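Local coordinates for lactate dehydrogenase (Eimeria maxima, PDB 6CT6), which probably catalyses the NAD-dependent interconversion of lactate and pyruvate, and binds NADH together with the substrate analogue oxamate, at residues 108-111 and 112-116; 145-149 and 150-154; 286-290 and 291-295. All coordinates share one frame; numbering follows the deposited sequence.

Interaction 1 of 3, residues 108-111 and 112-116. With NAI (1,4-dihydronicotinamide adenine dinucleotide), chain D.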
ATOM      1  N   ILE B 108       8.440  -8.371 -23.758  1.00 34.40           N
ATOM      2  CA  ILE B 108       9.431  -9.435 -23.906  1.00 33.38           C
ATOM      3  C   ILE B 108      10.833  -8.840 -23.985  1.00 31.75           C
ATOM      4  O   ILE B 108      11.791  -9.400 -23.442  1.00 29.47           O
ATOM      5  CB  ILE B 108       9.115 -10.315 -25.132  1.00 38.49           C
ATOM      6  CG1 ILE B 108      10.021 -11.551 -25.149  1.00 41.59           C
ATOM      7  CG2 ILE B 108       9.265  -9.540 -26.434  1.00 39.49           C
ATOM      8  CD1 ILE B 108       9.476 -12.699 -24.340  1.00 45.04           C
ATOM      9  N   LYS B 109      10.976  -7.692 -24.655  1.00 30.92           N
ATOM     10  CA  LYS B 109      12.294  -7.074 -24.771  1.00 33.08           C
ATOM     11  C   LYS B 109      12.733  -6.460 -23.448  1.00 30.46           C
ATOM     12  O   LYS B 109      13.923  -6.481 -23.114  1.00 31.59           O
ATOM     13  CB  LYS B 109      12.294  -6.020 -25.882  1.00 36.95           C
ATOM     14  CG  LYS B 109      12.092  -6.602 -27.272  1.00 46.02           C
ATOM     15  CD  LYS B 109      12.608  -5.673 -28.361  1.00 58.11           C
ATOM     16  CE  LYS B 109      12.353  -6.256 -29.742  1.00 69.94           C
ATOM     17  NZ  LYS B 109      13.004  -7.582 -29.940  1.00 69.99           N
ATOM     18  N   ILE B 110      11.790  -5.910 -22.680  1.00 32.06           N
ATOM     19  CA  ILE B 110      12.123  -5.395 -21.354  1.00 33.14           C
ATOM     20  C   ILE B 110      12.584  -6.529 -20.449  1.00 29.39           C
ATOM     21  O   ILE B 110      13.566  -6.395 -19.710  1.00 29.66           O
ATOM     22  CB  ILE B 110      10.918  -4.640 -20.759  1.00 28.91           C
ATOM     23  CG1 ILE B 110      10.668  -3.353 -21.548  1.00 32.39           C
ATOM     24  CG2 ILE B 110      11.145  -4.326 -19.279  1.00 33.80           C
ATOM     25  CD1 ILE B 110       9.360  -2.660 -21.216  1.00 35.02           C
ATOM     26  N   MET B 111      11.885  -7.666 -20.494  1.00 29.93           N
ATOM     27  CA  MET B 111      12.281  -8.813 -19.681  1.00 31.75           C
ATOM     28  C   MET B 111      13.710  -9.246 -19.978  1.00 36.68           C
ATOM     29  O   MET B 111      14.408  -9.731 -19.082  1.00 34.69           O
ATOM     30  CB  MET B 111      11.325  -9.983 -19.921  1.00 32.11           C
ATOM     31  CG  MET B 111       9.911  -9.767 -19.403  1.00 34.34           C
ATOM     32  SD  MET B 111       9.803  -9.480 -17.621  1.00 33.47           S
ATOM     33  CE  MET B 111       9.837  -7.690 -17.536  1.00 37.19           C
ATOM     34  N   ARG B 112      14.165  -9.078 -21.222  1.00 31.92           N
ATOM     35  CA  ARG B 112      15.501  -9.530 -21.587  1.00 33.86           C
ATOM     36  C   ARG B 112      16.576  -8.541 -21.154  1.00 33.41           C
ATOM     37  O   ARG B 112      17.689  -8.960 -20.816  1.00 33.04           O
ATOM     38  CB  ARG B 112      15.556  -9.798 -23.091  1.00 33.87           C
ATOM     39  CG  ARG B 112      14.759 -11.041 -23.482  1.00 35.85           C
ATOM     40  CD  ARG B 112      14.595 -11.207 -24.980  1.00 40.18           C
ATOM     41  NE  ARG B 112      13.859 -12.431 -25.301  1.00 34.37           N
ATOM     42  CZ  ARG B 112      13.200 -12.642 -26.437  1.00 40.19           C
ATOM     43  NH1 ARG B 112      13.164 -11.705 -27.378  1.00 40.50           N
ATOM     44  NH2 ARG B 112      12.563 -13.788 -26.632  1.00 38.71           N
ATOM     45  N   GLU B 113      16.271  -7.240 -21.139  1.00 33.47           N
ATOM     46  CA  GLU B 113      17.172  -6.281 -20.506  1.00 32.89           C
ATOM     47  C   GLU B 113      17.293  -6.564 -19.010  1.00 32.34           C
ATOM     48  O   GLU B 113      18.392  -6.545 -18.448  1.00 30.00           O
ATOM     49  CB  GLU B 113      16.679  -4.850 -20.738  1.00 32.57           C
ATOM     50  CG  GLU B 113      16.457  -4.458 -22.200  1.00 38.96           C
ATOM     51  CD  GLU B 113      17.741  -4.422 -23.010  1.00 42.94           C
ATOM     52  OE1 GLU B 113      18.816  -4.184 -22.423  1.00 40.30           O
ATOM     53  OE2 GLU B 113      17.670  -4.629 -24.239  1.00 50.43           O
ATOM     54  N   VAL B 114      16.162  -6.825 -18.346  1.00 32.42           N
ATOM     55  CA  VAL B 114      16.183  -7.116 -16.912  1.00 33.23           C
ATOM     56  C   VAL B 114      16.996  -8.377 -16.642  1.00 29.29           C
ATOM     57  O   VAL B 114      17.858  -8.404 -15.753  1.00 31.80           O
ATOM     58  CB  VAL B 114      14.746  -7.237 -16.365  1.00 28.03           C
ATOM     59  CG1 VAL B 114      14.738  -7.806 -14.945  1.00 28.75           C
ATOM     60  CG2 VAL B 114      14.062  -5.881 -16.380  1.00 31.42           C
ATOM     61  N   GLY B 115      16.729  -9.443 -17.397  1.00 34.28           N
ATOM     62  CA  GLY B 115      17.503 -10.663 -17.237  1.00 31.76           C
ATOM     63  C   GLY B 115      18.994 -10.428 -17.366  1.00 34.44           C
ATOM     64  O   GLY B 115      19.786 -10.935 -16.569  1.00 33.24           O
ATOM     65  N   GLY B 116      19.400  -9.651 -18.374  1.00 34.01           N
ATOM     66  CA  GLY B 116      20.814  -9.351 -18.537  1.00 32.29           C
ATOM     67  C   GLY B 116      21.383  -8.564 -17.373  1.00 31.15           C
ATOM     68  O   GLY B 116      22.544  -8.741 -17.000  1.00 34.76           O
TER
HETATM   69  PA  NAI D 401       2.728  -0.166 -13.500  1.00 35.50           P
HETATM   70  O1A NAI D 401       2.650   0.421 -14.892  1.00 34.73           O
HETATM   71  O2A NAI D 401       2.104   0.576 -12.341  1.00 28.53           O
HETATM   72  O5B NAI D 401       4.284  -0.393 -13.167  1.00 30.36           O
HETATM   73  C5B NAI D 401       5.182  -0.874 -14.162  1.00 34.87           C
HETATM   74  C4B NAI D 401       6.487  -0.111 -14.015  1.00 34.25           C
HETATM   75  O4B NAI D 401       7.549  -0.733 -14.741  1.00 33.56           O
HETATM   76  C3B NAI D 401       6.377   1.316 -14.543  1.00 36.27           C
HETATM   77  O3B NAI D 401       6.612   2.237 -13.476  1.00 32.50           O
HETATM   78  C2B NAI D 401       7.450   1.420 -15.610  1.00 35.73           C
HETATM   79  O2B NAI D 401       8.087   2.698 -15.638  1.00 33.01           O
HETATM   80  C1B NAI D 401       8.401   0.325 -15.165  1.00 35.94           C
HETATM   81  N9A NAI D 401       9.372  -0.127 -16.186  1.00 36.71           N
HETATM   82  C8A NAI D 401       9.264  -0.144 -17.530  1.00 34.17           C
HETATM   83  N7A NAI D 401      10.407  -0.638 -18.082  1.00 33.74           N
HETATM   84  C5A NAI D 401      11.256  -0.931 -17.079  1.00 33.76           C
HETATM   85  C6A NAI D 401      12.619  -1.479 -16.936  1.00 35.39           C
HETATM   86  N6A NAI D 401      13.346  -1.830 -18.017  1.00 35.70           N
HETATM   87  N1A NAI D 401      13.118  -1.621 -15.686  1.00 38.38           N
HETATM   88  C2A NAI D 401      12.415  -1.282 -14.589  1.00 34.30           C
HETATM   89  N3A NAI D 401      11.175  -0.777 -14.650  1.00 33.84           N
HETATM   90  C4A NAI D 401      10.563  -0.587 -15.838  1.00 35.43           C
HETATM   91  O3  NAI D 401       2.134  -1.669 -13.554  1.00 32.56           O
HETATM   92  PN  NAI D 401       1.714  -2.560 -12.272  1.00 31.39           P
HETATM   93  O1N NAI D 401       0.276  -2.256 -11.924  1.00 31.63           O
HETATM   94  O2N NAI D 401       2.788  -2.441 -11.216  1.00 33.65           O
HETATM   95  O5D NAI D 401       1.762  -4.038 -12.910  1.00 32.65           O
HETATM   96  C5D NAI D 401       3.007  -4.555 -13.367  1.00 35.02           C
HETATM   97  C4D NAI D 401       2.839  -5.883 -14.092  1.00 38.08           C
HETATM   98  O4D NAI D 401       2.263  -6.875 -13.232  1.00 37.92           O
HETATM   99  C3D NAI D 401       1.911  -5.748 -15.290  1.00 36.94           C
HETATM  100  O3D NAI D 401       2.479  -6.457 -16.394  1.00 33.88           O
HETATM  101  C2D NAI D 401       0.629  -6.405 -14.833  1.00 38.77           C
HETATM  102  O2D NAI D 401      -0.155  -6.921 -15.910  1.00 37.63           O
HETATM  103  C1D NAI D 401       1.188  -7.499 -13.939  1.00 37.49           C
HETATM  104  N1N NAI D 401       0.241  -8.143 -13.019  1.00 36.61           N
HETATM  105  C2N NAI D 401       0.464  -9.440 -12.800  1.00 39.26           C
HETATM  106  C3N NAI D 401      -0.318 -10.195 -11.955  1.00 37.79           C
HETATM  107  C7N NAI D 401       0.030 -11.646 -11.800  1.00 37.65           C
HETATM  108  O7N NAI D 401       1.113 -12.041 -12.205  1.00 31.70           O
HETATM  109  N7N NAI D 401      -0.844 -12.477 -11.246  1.00 38.33           N
HETATM  110  C4N NAI D 401      -1.480  -9.584 -11.218  1.00 36.67           C
HETATM  111  C5N NAI D 401      -1.627  -8.166 -11.535  1.00 42.02           C
HETATM  112  C6N NAI D 401      -0.764  -7.503 -12.408  1.00 39.71           C
HETATM  113  O   HOH W   1      15.618  -6.612 -25.181  1.00 39.64           O
HETATM  114  O   HOH W   2      14.911  -9.672 -28.155  1.00 44.93           O
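Arg-112 lays its guanidinium group across the side chain of Ile-108, one helical turn earlier. CG1 of Ile-108 sits over the centre of one guanidinium face, with Ile-108 CG1 to Arg-112 CZ at 3.6 Å. The arginine chain is extended from CG to NE, chi2 170° and chi3 178°, which carries the flat group back over the isoleucine. Its NH2 continues to Asp-327 in a salt bridge.

Waters add to the polar edge of the turn. One accepts from Arg-112 NH1 at 2.8 Å and also has a weak bond from Lys-109 NZ. Another donates to Lys-109 O at 2.7 Å and to Glu-113 OE2 at 3.0 Å. The bend of Glu-113 at chi2, -66°, leaves its carboxylate near enough for this.

The backbone bonds are those of an alpha helix. Val-114 N donates to Ile-110 O at 3.0 Å, and Gly-115 N donates to Met-111 O at 2.9 Å. Arg-112 N has two weak bonds, to Ile-108 O and Lys-109 O.

Apolar contacts lie on other sides of the helix. Ile-110 CG2 reaches Val-114 CG2 loosely, at 4.4 Å, and comes within 3.6 Å of NAI N6A, on the adenine. Met-111 packs on Met-137, Ala-140 and Val-141 of helix 134-145, and Val-114 meets Ile-83 of strand 80-83. Helix 104-121 is thus an amphipathic helix of the Rossmann-type NAD-binding domain, packed on the parallel strands of the sheet, with Ile-110 lining the adenine end of the cofactor pocket.

Interaction 2 of 3, residues 145-149 and 150-154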
ATOM      1  N   ALA B 145      18.948 -14.175 -18.168  1.00 37.06           N
ATOM      2  CA  ALA B 145      19.742 -14.122 -16.946  1.00 37.47           C
ATOM      3  C   ALA B 145      20.589 -15.368 -16.744  1.00 35.02           C
ATOM      4  O   ALA B 145      21.664 -15.286 -16.137  1.00 33.55           O
ATOM      5  CB  ALA B 145      18.830 -13.926 -15.731  1.00 34.95           C
ATOM      6  N   ASN B 146      20.129 -16.518 -17.234  1.00 35.64           N
ATOM      7  CA  ASN B 146      20.866 -17.775 -17.117  1.00 40.10           C
ATOM      8  C   ASN B 146      21.010 -18.204 -15.657  1.00 40.34           C
ATOM      9  O   ASN B 146      22.033 -18.762 -15.254  1.00 36.98           O
ATOM     10  CB  ASN B 146      22.238 -17.671 -17.785  1.00 39.41           C
ATOM     11  CG  ASN B 146      22.873 -19.029 -18.032  1.00 49.43           C
ATOM     12  OD1 ASN B 146      22.212 -19.962 -18.489  1.00 46.70           O
ATOM     13  ND2 ASN B 146      24.157 -19.148 -17.715  1.00 44.84           N
ATOM     14  N   VAL B 147      19.978 -17.948 -14.858  1.00 36.40           N
ATOM     15  CA  VAL B 147      19.964 -18.387 -13.462  1.00 39.25           C
ATOM     16  C   VAL B 147      19.466 -19.826 -13.399  1.00 32.95           C
ATOM     17  O   VAL B 147      18.767 -20.278 -14.318  1.00 34.41           O
ATOM     18  CB  VAL B 147      19.092 -17.474 -12.584  1.00 31.66           C
ATOM     19  CG1 VAL B 147      19.697 -16.082 -12.489  1.00 37.06           C
ATOM     20  CG2 VAL B 147      17.660 -17.420 -13.112  1.00 33.79           C
ATOM     21  N   PRO B 148      19.786 -20.576 -12.343  1.00 30.64           N
ATOM     22  CA  PRO B 148      19.269 -21.944 -12.230  1.00 30.91           C
ATOM     23  C   PRO B 148      17.747 -21.967 -12.239  1.00 30.27           C
ATOM     24  O   PRO B 148      17.086 -21.049 -11.749  1.00 33.42           O
ATOM     25  CB  PRO B 148      19.831 -22.429 -10.887  1.00 34.28           C
ATOM     26  CG  PRO B 148      21.004 -21.548 -10.614  1.00 32.42           C
ATOM     27  CD  PRO B 148      20.679 -20.223 -11.226  1.00 34.87           C
ATOM     28  N   LYS B 149      17.194 -23.044 -12.806  1.00 30.49           N
ATOM     29  CA  LYS B 149      15.744 -23.160 -12.933  1.00 34.37           C
ATOM     30  C   LYS B 149      15.047 -23.118 -11.581  1.00 35.14           C
ATOM     31  O   LYS B 149      13.899 -22.668 -11.492  1.00 38.46           O
ATOM     32  CB  LYS B 149      15.379 -24.455 -13.663  1.00 42.43           C
ATOM     33  CG  LYS B 149      15.932 -24.561 -15.072  1.00 48.60           C
ATOM     34  CD  LYS B 149      15.357 -23.494 -15.989  1.00 44.14           C
ATOM     35  CE  LYS B 149      15.768 -23.743 -17.428  1.00 44.17           C
ATOM     36  NZ  LYS B 149      17.248 -23.804 -17.563  1.00 46.97           N
ATOM     37  N   HIS B 150      15.706 -23.593 -10.526  1.00 32.55           N
ATOM     38  CA  HIS B 150      15.102 -23.596  -9.199  1.00 33.67           C
ATOM     39  C   HIS B 150      15.256 -22.267  -8.468  1.00 33.55           C
ATOM     40  O   HIS B 150      14.847 -22.175  -7.304  1.00 34.30           O
ATOM     41  CB  HIS B 150      15.703 -24.718  -8.344  1.00 30.33           C
ATOM     42  CG  HIS B 150      17.142 -24.504  -7.988  1.00 26.94           C
ATOM     43  ND1 HIS B 150      18.177 -24.836  -8.836  1.00 33.05           N
ATOM     44  CD2 HIS B 150      17.718 -23.987  -6.879  1.00 32.08           C
ATOM     45  CE1 HIS B 150      19.328 -24.534  -8.263  1.00 31.29           C
ATOM     46  NE2 HIS B 150      19.077 -24.017  -7.075  1.00 36.57           N
ATOM     47  N   MET B 151      15.823 -21.243  -9.108  1.00 30.79           N
ATOM     48  CA  MET B 151      15.985 -19.932  -8.490  1.00 28.40           C
ATOM     49  C   MET B 151      15.133 -18.861  -9.161  1.00 30.82           C
ATOM     50  O   MET B 151      15.397 -17.667  -8.983  1.00 32.18           O
ATOM     51  CB  MET B 151      17.455 -19.510  -8.507  1.00 28.10           C
ATOM     52  CG  MET B 151      18.348 -20.320  -7.584  1.00 35.43           C
ATOM     53  SD  MET B 151      17.936 -20.159  -5.830  1.00 32.85           S
ATOM     54  CE  MET B 151      18.634 -18.558  -5.430  1.00 33.01           C
ATOM     55  N   ILE B 152      14.116 -19.254  -9.924  1.00 29.60           N
ATOM     56  CA  ILE B 152      13.222 -18.290 -10.555  1.00 27.47           C
ATOM     57  C   ILE B 152      11.840 -18.913 -10.684  1.00 28.71           C
ATOM     58  O   ILE B 152      11.702 -20.108 -10.953  1.00 31.48           O
ATOM     59  CB  ILE B 152      13.765 -17.819 -11.925  1.00 29.76           C
ATOM     60  CG1 ILE B 152      12.829 -16.780 -12.552  1.00 28.33           C
ATOM     61  CG2 ILE B 152      13.959 -18.997 -12.871  1.00 30.60           C
ATOM     62  CD1 ILE B 152      13.477 -15.978 -13.667  1.00 29.20           C
ATOM     63  N   CYS B 153      10.817 -18.088 -10.473  1.00 28.45           N
ATOM     64  CA  CYS B 153       9.432 -18.506 -10.620  1.00 25.99           C
ATOM     65  C   CYS B 153       8.587 -17.277 -10.915  1.00 26.64           C
ATOM     66  O   CYS B 153       9.064 -16.141 -10.868  1.00 33.39           O
ATOM     67  CB  CYS B 153       8.918 -19.217  -9.363  1.00 32.81           C
ATOM     68  SG  CYS B 153       8.860 -18.165  -7.900  1.00 32.06           S
ATOM     69  N   GLY B 154       7.320 -17.517 -11.212  1.00 28.44           N
ATOM     70  CA  GLY B 154       6.359 -16.450 -11.440  1.00 32.19           C
ATOM     71  C   GLY B 154       5.279 -16.475 -10.376  1.00 30.71           C
ATOM     72  O   GLY B 154       4.823 -17.546  -9.971  1.00 28.89           O
TER
HETATM   73  O   HOH W   3      11.214 -22.563 -11.927  1.00 38.29           O
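Pro-148 and His-150 meet at a slant. The proline CB comes closest to the imidazole at CE1, 3.4 Å away, and its distance to His-150 ND1 is 3.6 Å. The histidine CG lies between the backbone N and the carbonyl carbon, chi1 68°, and this brings the ring back toward Pro-148.

Val-147 and Ile-152 cross at about a right angle. Their touching branches are Val-147 CG2 and Ile-152 CG2, 4.0 Å apart. Both residues are buried. Ile-152 also packs on Val-138 and Val-141 of helix 134-145, and Val-147 packs on Ile-118 of helix 104-121. Both side chains touch Ile-127 of the neighbouring strand.

The piece is the helix-to-strand connection of a Rossmann-type domain. Helix 134-145 ends, the chain leaves helical geometry at Asn-146 with positive phi, and a tight turn leads into strand 152-155. That strand runs parallel to strand 126-129, so helix 134-145 forms the crossover of a beta-alpha-beta unit.

The turn is closed by Met-151 N, which donates to Pro-148 O at 2.9 Å. The donor stands well above the carbonyl plane, 56° out of it. Met-151 CB is 3.6 Å from Pro-148 O, and Met-151 CG is 4.2 Å from Pro-148 CB. The rest of the methionine side chain runs on to Phe-126 and Tyr-257.

The Lys-149 side chain makes a cation-pi contact with Tyr-270. A water bridges two backbone carbonyls, donating to Lys-149 O and to Ile-152 O, each at 2.7 Å.

Interaction 3 of 3, residues 286-290 and 291-295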
ATOM      1  N   CYS B 286       4.340 -25.727  -5.459  1.00 27.97           N
ATOM      2  CA  CYS B 286       5.758 -25.919  -5.192  1.00 29.17           C
ATOM      3  C   CYS B 286       6.068 -25.447  -3.777  1.00 30.18           C
ATOM      4  O   CYS B 286       5.281 -24.735  -3.151  1.00 30.32           O
ATOM      5  CB  CYS B 286       6.634 -25.166  -6.205  1.00 32.87           C
ATOM      6  SG  CYS B 286       6.653 -23.380  -5.984  1.00 33.42           S
ATOM      7  N   ILE B 287       7.238 -25.850  -3.280  1.00 29.99           N
ATOM      8  CA  ILE B 287       7.709 -25.496  -1.944  1.00 30.09           C
ATOM      9  C   ILE B 287       8.881 -24.535  -2.089  1.00 28.39           C
ATOM     10  O   ILE B 287       9.869 -24.854  -2.763  1.00 30.53           O
ATOM     11  CB  ILE B 287       8.138 -26.738  -1.141  1.00 30.04           C
ATOM     12  CG1 ILE B 287       7.001 -27.762  -1.047  1.00 33.53           C
ATOM     13  CG2 ILE B 287       8.636 -26.329   0.252  1.00 31.46           C
ATOM     14  CD1 ILE B 287       5.771 -27.277  -0.307  1.00 35.81           C
ATOM     15  N   ILE B 288       8.786 -23.376  -1.442  1.00 27.09           N
ATOM     16  CA  ILE B 288       9.822 -22.353  -1.514  1.00 27.92           C
ATOM     17  C   ILE B 288      10.516 -22.271  -0.162  1.00 29.68           C
ATOM     18  O   ILE B 288       9.878 -21.986   0.859  1.00 28.27           O
ATOM     19  CB  ILE B 288       9.253 -20.985  -1.921  1.00 26.28           C
ATOM     20  CG1 ILE B 288       8.565 -21.089  -3.285  1.00 28.44           C
ATOM     21  CG2 ILE B 288      10.376 -19.946  -1.958  1.00 29.01           C
ATOM     22  CD1 ILE B 288       7.908 -19.811  -3.752  1.00 31.84           C
ATOM     23  N   GLY B 289      11.827 -22.498  -0.166  1.00 29.03           N
ATOM     24  CA  GLY B 289      12.642 -22.373   1.021  1.00 28.20           C
ATOM     25  C   GLY B 289      13.967 -21.708   0.710  1.00 32.12           C
ATOM     26  O   GLY B 289      14.125 -21.104  -0.358  1.00 34.38           O
ATOM     27  N   GLY B 290      14.932 -21.812   1.623  1.00 29.68           N
ATOM     28  CA  GLY B 290      16.210 -21.143   1.445  1.00 31.03           C
ATOM     29  C   GLY B 290      17.023 -21.630   0.263  1.00 33.64           C
ATOM     30  O   GLY B 290      17.978 -20.949  -0.127  1.00 34.95           O
ATOM     31  N   LYS B 291      16.677 -22.785  -0.306  1.00 34.46           N
ATOM     32  CA  LYS B 291      17.317 -23.288  -1.513  1.00 35.92           C
ATOM     33  C   LYS B 291      16.478 -23.033  -2.762  1.00 37.37           C
ATOM     34  O   LYS B 291      16.671 -23.707  -3.779  1.00 35.26           O
ATOM     35  CB  LYS B 291      17.611 -24.783  -1.373  1.00 38.82           C
ATOM     36  CG  LYS B 291      18.573 -25.133  -0.240  1.00 48.32           C
ATOM     37  CD  LYS B 291      18.810 -26.637  -0.126  1.00 73.15           C
ATOM     38  CE  LYS B 291      17.549 -27.414   0.242  1.00 84.33           C
ATOM     39  NZ  LYS B 291      16.967 -27.037   1.558  1.00 71.59           N
ATOM     40  N   GLY B 292      15.553 -22.074  -2.706  1.00 31.93           N
ATOM     41  CA  GLY B 292      14.735 -21.740  -3.858  1.00 29.77           C
ATOM     42  C   GLY B 292      13.507 -22.614  -3.988  1.00 29.87           C
ATOM     43  O   GLY B 292      12.851 -22.924  -2.990  1.00 31.52           O
ATOM     44  N   ILE B 293      13.175 -23.009  -5.216  1.00 30.32           N
ATOM     45  CA  ILE B 293      12.086 -23.954  -5.462  1.00 29.06           C
ATOM     46  C   ILE B 293      12.596 -25.324  -5.019  1.00 31.52           C
ATOM     47  O   ILE B 293      13.318 -25.994  -5.757  1.00 32.17           O
ATOM     48  CB  ILE B 293      11.646 -23.967  -6.929  1.00 27.79           C
ATOM     49  CG1 ILE B 293      11.416 -22.547  -7.470  1.00 34.55           C
ATOM     50  CG2 ILE B 293      10.382 -24.801  -7.096  1.00 29.44           C
ATOM     51  CD1 ILE B 293      10.334 -21.750  -6.760  1.00 36.32           C
ATOM     52  N   GLU B 294      12.227 -25.743  -3.811  1.00 29.15           N
ATOM     53  CA  GLU B 294      12.802 -26.952  -3.231  1.00 33.97           C
ATOM     54  C   GLU B 294      12.060 -28.213  -3.635  1.00 29.76           C
ATOM     55  O   GLU B 294      12.668 -29.289  -3.688  1.00 37.11           O
ATOM     56  CB  GLU B 294      12.835 -26.830  -1.705  1.00 33.89           C
ATOM     57  CG  GLU B 294      13.797 -25.759  -1.229  1.00 36.11           C
ATOM     58  CD  GLU B 294      13.901 -25.679   0.278  1.00 38.13           C
ATOM     59  OE1 GLU B 294      13.155 -26.400   0.972  1.00 35.81           O
ATOM     60  OE2 GLU B 294      14.736 -24.890   0.768  1.00 34.70           O
ATOM     61  N   GLN B 295      10.767 -28.109  -3.924  1.00 30.83           N
ATOM     62  CA  GLN B 295       9.978 -29.253  -4.349  1.00 30.96           C
ATOM     63  C   GLN B 295       8.890 -28.780  -5.294  1.00 34.45           C
ATOM     64  O   GLN B 295       8.269 -27.740  -5.063  1.00 32.84           O
ATOM     65  CB  GLN B 295       9.315 -29.977  -3.171  1.00 34.72           C
ATOM     66  CG  GLN B 295      10.247 -30.460  -2.086  1.00 34.94           C
ATOM     67  CD  GLN B 295       9.489 -31.189  -0.996  1.00 37.06           C
ATOM     68  OE1 GLN B 295       8.642 -32.036  -1.277  1.00 35.02           O
ATOM     69  NE2 GLN B 295       9.767 -30.843   0.254  1.00 35.99           N
TER
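The shortest polar bond between the two segments runs from Glu-294 N to Ile-287 O, at 2.7 Å and nearly in line with the carbonyl. Ile-287 N donates in turn to Gln-295 O at 2.8 Å. Ile-287 thus pairs with two successive residues of the other strand, through its O to Glu-294 and through its N to Gln-295. Gly-289 and Gly-292 exchange a further pair of bonds, N to O in both directions.

The Glu-294 carboxylate lies over the glycine backbone of the turn. Glu-294 CD is 3.6 Å from Gly-289 CA, a place where glycine leaves room for it. The backbone N of Lys-291 donates to Glu-294 OE2 at 3.1 Å, and OE2 receives it on its anti lone pair, the one away from OE1. The ammonium end of the same lysine forms a salt bridge, Lys-291 NZ to Glu-294 OE2 at 3.2 Å, weak as a hydrogen bond. The lysine is bent at chi3 and chi4, -64° and -61°, which curls NZ back to the carboxylate. The other oxygen, OE1, pairs with Lys-262. With Lys-291 and Lys-262 beside it, the carboxylate is probably kept charged. Gly-290 N is hydrogen-bonded to Asp-260.

Side chains pack on both faces. Ile-287 and Gln-295 lie side by side, with Ile-287 CG1 against Gln-295 CB at 3.8 Å. On the other face Ile-288 and Ile-293 also lie side by side, with Ile-288 CG1 and Ile-293 CD1 at 4.0 Å. Cys-286 CB touches Ile-293 CG2. Phe-126 packs against both Ile-288 and Ile-293. The whole is a beta hairpin with a type I turn, Gly-289 to Gly-292, and a classic bulge, in the C-terminal alpha/beta domain of the lactate/malate dehydrogenase family.

Interactions 1 and 2 belong to the NAD-binding domain, and their centres lie 14 Å apart. They touch where Gly-115 O meets Ala-145 CB at 3.3 Å, where helices 104-121 and 134-145 pack. Interaction 2 is also joined to interaction 3, 12 Å away between centres. His-150 O is 2.8 Å from Ile-293 N, a probable hydrogen bond, and Cys-153 CB packs on Ile-293 CD1 at 3.9 Å. This links the turn before strand 152-155 to the hairpin; both belong to one mixed sheet. Interaction 1 alone touches the cofactor, through Ile-110. The side chains of Ile-152 and Ile-288 are each about 13 Å from NAI, and that of Met-111 is about 14 Å from oxamate.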